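Local coordinates for protein endoglucanase (Humicola insolens, PDB 1DYS) that hydrolyses internal beta-1,4-glucosidic linkages of cellulose as a family 6 glycoside hydrolase, taking part in the recycling of plant biomass, at residues Y86-R91 / I135-A140; D139-M144 / L177-A182. All blocks are in the same frame, centred on the assembly; numbering follows the deposited sequence.

Contact 1. Residues Y86-R91 / I135-A140; sequences YNLPDR and ILEPDA
Two hydrogen bonds grip OE2 of Glu137: the backbone N of Asn87 reaches it across the contact at 2.9 Å, and the hydroxyl of Tyr112, on helix 108-126, takes it from outside. The bond from Asn87 N is fairly straight (161° at the hydrogen) and uses the syn lone pair of OE2, on the side of OE1. The next amide along, Leu88 N, gives OE1 a weak bond of 3.2 Å, so one buried carboxylate faces two successive N-H groups. Its chain is folded to get there: CG lies anti to the carbonyl carbon, and the chain bends at chi2 (-68°), which turns the carboxylate toward the 86-88 backbone. OE1 also rests 3.4 Å from CB of Leu88. These residues follow two neighbouring parallel strands, 79-85 and 132-136, where the strand-end loops of the family 6 barrel carry the active site; each segment makes a type II beta turn here, Leu88 to Arg91 and Glu137 to Ala140. The ring of Tyr86 crosses Pro138 obliquely, CD1 lying 3.6 Å from the proline CD. With CG of Tyr86 anti to the backbone N (chi1 179°), the hydroxyl is carried to Asp92, probably a proton donor of the active site, to which it hydrogen-bonds. Arg91 lies over a face of that ring: its CD sits 3.5 Å above the plane toward the rim, while CE2 of Tyr86 stands over the centre of the guanidinium. The same guanidinium donates through NH1 to the carbonyl O of Tyr86 at 2.8 Å, from above the carbonyl plane, and also to Ser54 O. Beyond the carboxylate, CD2 of Leu88 meets CB of Ala140 at 3.8 Å, beside helix 150-169.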
# COMPACT_ATOMS: atom_id res chain seq x y z
N TYR A 86 0.19 11.29 -8.75
CA TYR A 86 0.30 11.20 -7.30
C TYR A 86 1.40 10.24 -6.86
O TYR A 86 1.08 9.11 -6.52
CB TYR A 86 -1.07 10.76 -6.74
CG TYR A 86 -1.26 10.57 -5.27
CD1 TYR A 86 -0.91 11.54 -4.33
CD2 TYR A 86 -1.81 9.39 -4.76
CE1 TYR A 86 -1.13 11.39 -2.97
CE2 TYR A 86 -2.01 9.20 -3.41
CZ TYR A 86 -1.67 10.20 -2.51
OH TYR A 86 -1.88 9.99 -1.16
N ASN A 87 2.64 10.72 -6.91
CA ASN A 87 3.74 9.85 -6.41
C ASN A 87 4.86 10.67 -5.83
O ASN A 87 6.06 10.28 -5.89
CB ASN A 87 4.18 8.95 -7.56
CG ASN A 87 4.93 7.71 -7.04
OD1 ASN A 87 4.84 7.34 -5.87
ND2 ASN A 87 5.67 7.08 -7.93
N LEU A 88 4.54 11.79 -5.19
CA LEU A 88 5.59 12.65 -4.62
C LEU A 88 6.47 11.94 -3.63
O LEU A 88 6.07 11.09 -2.81
CB LEU A 88 4.85 13.78 -3.84
CG LEU A 88 5.62 15.07 -3.57
CD1 LEU A 88 5.95 15.77 -4.88
CD2 LEU A 88 4.79 15.98 -2.66
N PRO A 89 7.76 12.24 -3.67
CA PRO A 89 8.65 11.69 -2.66
C PRO A 89 8.23 12.23 -1.31
O PRO A 89 7.83 13.41 -1.14
CB PRO A 89 10.08 12.16 -3.02
CG PRO A 89 9.88 12.63 -4.42
CD PRO A 89 8.45 13.11 -4.62
N ASP A 90 8.19 11.38 -0.29
CA ASP A 90 7.75 11.71 1.05
C ASP A 90 6.30 12.21 1.06
O ASP A 90 5.90 13.14 1.79
CB ASP A 90 8.65 12.76 1.71
CG ASP A 90 10.01 12.17 2.09
OD1 ASP A 90 10.25 11.00 1.73
OD2 ASP A 90 10.81 12.90 2.72
N ARG A 91 5.52 11.60 0.19
CA ARG A 91 4.10 11.84 -0.01
C ARG A 91 3.32 11.90 1.29
O ARG A 91 3.61 11.15 2.22
CB ARG A 91 3.54 10.65 -0.83
CG ARG A 91 2.32 11.02 -1.67
CD ARG A 91 2.04 9.94 -2.71
NE ARG A 91 1.52 8.70 -2.08
CZ ARG A 91 1.17 7.66 -2.84
NH1 ARG A 91 1.23 7.61 -4.17
NH2 ARG A 91 0.73 6.56 -2.17
N ILE A 135 -4.68 16.16 -12.41
CA ILE A 135 -4.66 16.66 -11.08
C ILE A 135 -3.26 16.36 -10.53
O ILE A 135 -2.81 15.23 -10.55
CB ILE A 135 -5.76 16.07 -10.20
CG1 ILE A 135 -7.08 16.71 -10.67
CG2 ILE A 135 -5.44 16.30 -8.73
CD1 ILE A 135 -8.29 16.24 -9.86
N LEU A 136 -2.65 17.45 -10.08
CA LEU A 136 -1.30 17.28 -9.59
C LEU A 136 -1.23 17.21 -8.07
O LEU A 136 -1.45 18.13 -7.31
CB LEU A 136 -0.39 18.44 -10.00
CG LEU A 136 -0.30 18.70 -11.50
CD1 LEU A 136 0.21 20.12 -11.70
CD2 LEU A 136 0.57 17.65 -12.16
N GLU A 137 -0.74 16.06 -7.63
CA GLU A 137 -0.37 15.73 -6.27
C GLU A 137 -1.28 16.18 -5.15
O GLU A 137 -1.09 17.13 -4.37
CB GLU A 137 1.06 16.28 -6.01
CG GLU A 137 2.14 15.65 -6.89
CD GLU A 137 2.41 14.17 -6.57
OE1 GLU A 137 1.95 13.68 -5.53
OE2 GLU A 137 3.16 13.57 -7.35
N PRO A 138 -2.39 15.48 -5.00
CA PRO A 138 -3.38 15.69 -3.96
C PRO A 138 -2.72 15.86 -2.60
O PRO A 138 -1.80 15.19 -2.15
CB PRO A 138 -4.27 14.44 -3.98
CG PRO A 138 -4.16 14.04 -5.44
CD PRO A 138 -2.72 14.31 -5.87
N ASP A 139 -3.17 16.89 -1.88
CA ASP A 139 -2.82 17.34 -0.57
C ASP A 139 -1.38 17.83 -0.43
O ASP A 139 -1.01 18.11 0.70
CB ASP A 139 -3.11 16.30 0.54
CG ASP A 139 -4.60 16.08 0.65
OD1 ASP A 139 -5.34 17.06 0.31
OD2 ASP A 139 -5.06 15.01 1.10
N ALA A 140 -0.56 17.86 -1.49
CA ALA A 140 0.85 18.26 -1.29
C ALA A 140 0.89 19.70 -0.77
O ALA A 140 1.62 19.95 0.16
CB ALA A 140 1.66 18.13 -2.57

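Contact 2. Residues D139-M144 / L177-A182; sequences DAIGNM and LYLDVA
Ile141 makes the tight side of this contact. Its CG1 lies anti to the carbonyl carbon (chi1 -70°) and chi2 is extended (175°), so CD1 drives end-on into the fork of Leu179, 3.5 Å from its CG and closer than usual for two carbons. The two side chains cross at about a right angle, with Val200 and Ile203 of helix 190-207 also against Ile141. The other side is looser and bridged by two waters. One accepts from Ile141 N and is placed to donate to Asp180 O; the second accepts from Gly142 N and is placed to donate to OD2 of Asp180. Between them the first turn of helix 140-146 is tied to the strand end. The one direct bond is nearly straight (173°), Asp139 N to Asp180 OD2 at 2.9 Å, entering from above the carboxylate plane. That oxygen also takes Ala182 N at 2.8 Å, closing an Asx turn. Asp139 OD1 stands 3.9 Å from Asp180 OD2, a like-charge proximity that may raise the pKa of Asp139, probably a proton donor. Asp139, just past strand 132-136 and close to Asp92 and Trp186, stands where the family 6 barrel places its active-site carboxylates, at the C-terminal strand ends.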
# COMPACT_ATOMS: atom_id res chain seq x y z
N ASP A 139 -3.17 16.89 -1.88
CA ASP A 139 -2.82 17.34 -0.57
C ASP A 139 -1.38 17.83 -0.43
O ASP A 139 -1.01 18.11 0.70
CB ASP A 139 -3.11 16.30 0.54
CG ASP A 139 -4.60 16.08 0.65
OD1 ASP A 139 -5.34 17.06 0.31
OD2 ASP A 139 -5.06 15.01 1.10
N ALA A 140 -0.56 17.86 -1.49
CA ALA A 140 0.85 18.26 -1.29
C ALA A 140 0.89 19.70 -0.77
O ALA A 140 1.62 19.95 0.16
CB ALA A 140 1.66 18.13 -2.57
N ILE A 141 0.19 20.60 -1.44
CA ILE A 141 0.22 22.00 -0.94
C ILE A 141 -0.32 22.15 0.45
O ILE A 141 0.21 22.92 1.28
CB ILE A 141 -0.49 22.86 -1.98
CG1 ILE A 141 0.41 22.92 -3.22
CG2 ILE A 141 -0.76 24.28 -1.47
CD1 ILE A 141 -0.25 23.64 -4.37
N GLY A 142 -1.34 21.38 0.85
CA GLY A 142 -1.86 21.40 2.21
C GLY A 142 -0.72 21.08 3.19
O GLY A 142 -0.49 21.79 4.15
N ASN A 143 -0.01 19.99 2.93
CA ASN A 143 1.10 19.55 3.78
C ASN A 143 2.22 20.58 3.80
O ASN A 143 2.90 20.72 4.83
CB ASN A 143 1.53 18.18 3.27
CG ASN A 143 0.72 17.00 3.75
OD1 ASN A 143 0.91 16.59 4.89
ND2 ASN A 143 -0.13 16.48 2.87
N MET A 144 2.43 21.32 2.71
CA MET A 144 3.43 22.37 2.66
C MET A 144 3.05 23.61 3.47
O MET A 144 3.93 24.13 4.18
CB MET A 144 3.67 22.83 1.23
CG MET A 144 4.95 22.37 0.57
SD MET A 144 4.70 22.46 -1.22
CE MET A 144 4.29 20.75 -1.59
N LEU A 177 -3.58 21.30 -16.66
CA LEU A 177 -3.09 21.00 -15.31
C LEU A 177 -3.88 21.69 -14.24
O LEU A 177 -4.12 22.89 -14.27
CB LEU A 177 -1.61 21.38 -15.23
CG LEU A 177 -0.69 20.68 -16.24
CD1 LEU A 177 0.73 21.22 -16.12
CD2 LEU A 177 -0.70 19.17 -16.04
N TYR A 178 -4.27 20.91 -13.21
CA TYR A 178 -4.99 21.42 -12.06
C TYR A 178 -4.18 21.04 -10.83
O TYR A 178 -4.05 19.85 -10.48
CB TYR A 178 -6.41 20.84 -12.02
CG TYR A 178 -7.33 21.33 -13.15
CD1 TYR A 178 -8.05 22.50 -12.95
CD2 TYR A 178 -7.44 20.65 -14.33
CE1 TYR A 178 -8.92 22.96 -13.94
CE2 TYR A 178 -8.27 21.11 -15.34
CZ TYR A 178 -8.99 22.26 -15.13
OH TYR A 178 -9.81 22.65 -16.16
N LEU A 179 -3.57 21.99 -10.16
CA LEU A 179 -2.74 21.78 -8.97
C LEU A 179 -3.61 21.67 -7.74
O LEU A 179 -4.45 22.53 -7.44
CB LEU A 179 -1.71 22.93 -8.91
CG LEU A 179 -0.75 22.97 -7.74
CD1 LEU A 179 0.12 21.71 -7.72
CD2 LEU A 179 0.13 24.22 -7.84
N ASP A 180 -3.44 20.55 -7.01
CA ASP A 180 -4.37 20.28 -5.91
C ASP A 180 -4.20 21.24 -4.76
O ASP A 180 -3.07 21.56 -4.42
CB ASP A 180 -4.20 18.81 -5.44
CG ASP A 180 -5.33 18.60 -4.45
OD1 ASP A 180 -6.44 18.45 -4.92
OD2 ASP A 180 -5.10 18.65 -3.24
N VAL A 181 -5.31 21.79 -4.24
CA VAL A 181 -5.26 22.65 -3.07
C VAL A 181 -6.18 22.12 -1.97
O VAL A 181 -6.78 22.84 -1.17
CB VAL A 181 -5.54 24.14 -3.39
CG1 VAL A 181 -4.53 24.66 -4.40
CG2 VAL A 181 -6.90 24.27 -4.07
N ALA A 182 -6.11 20.80 -1.70
CA ALA A 182 -6.75 20.17 -0.55
C ALA A 182 -8.25 20.40 -0.52
O ALA A 182 -8.94 20.05 -1.46
CB ALA A 182 -6.05 20.66 0.72
O HOH W 1 -0.93 19.86 -3.98
O HOH W 2 -2.93 20.20 -1.56

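Along the chain, contact 1 comes first with 86-91, the two contacts then meet at Asp139 and Ala140, and contact 2 finishes with 177-182. Their centres are 8 Å apart, on the same side of the chain's centre. Strands 79-85, 132-136 and 175-180 lie side by side in one parallel sheet, and the middle one runs on through a turn into helix 140-146. Leu136 joins the two directly: its N probably bonds to Tyr178 O at 2.8 Å. Thus the 135-140 segment is held by a neighbour on each flank, and the two probable proton donors, Asp92 just past contact 1 and Asp139 within both, come together at the strand ends.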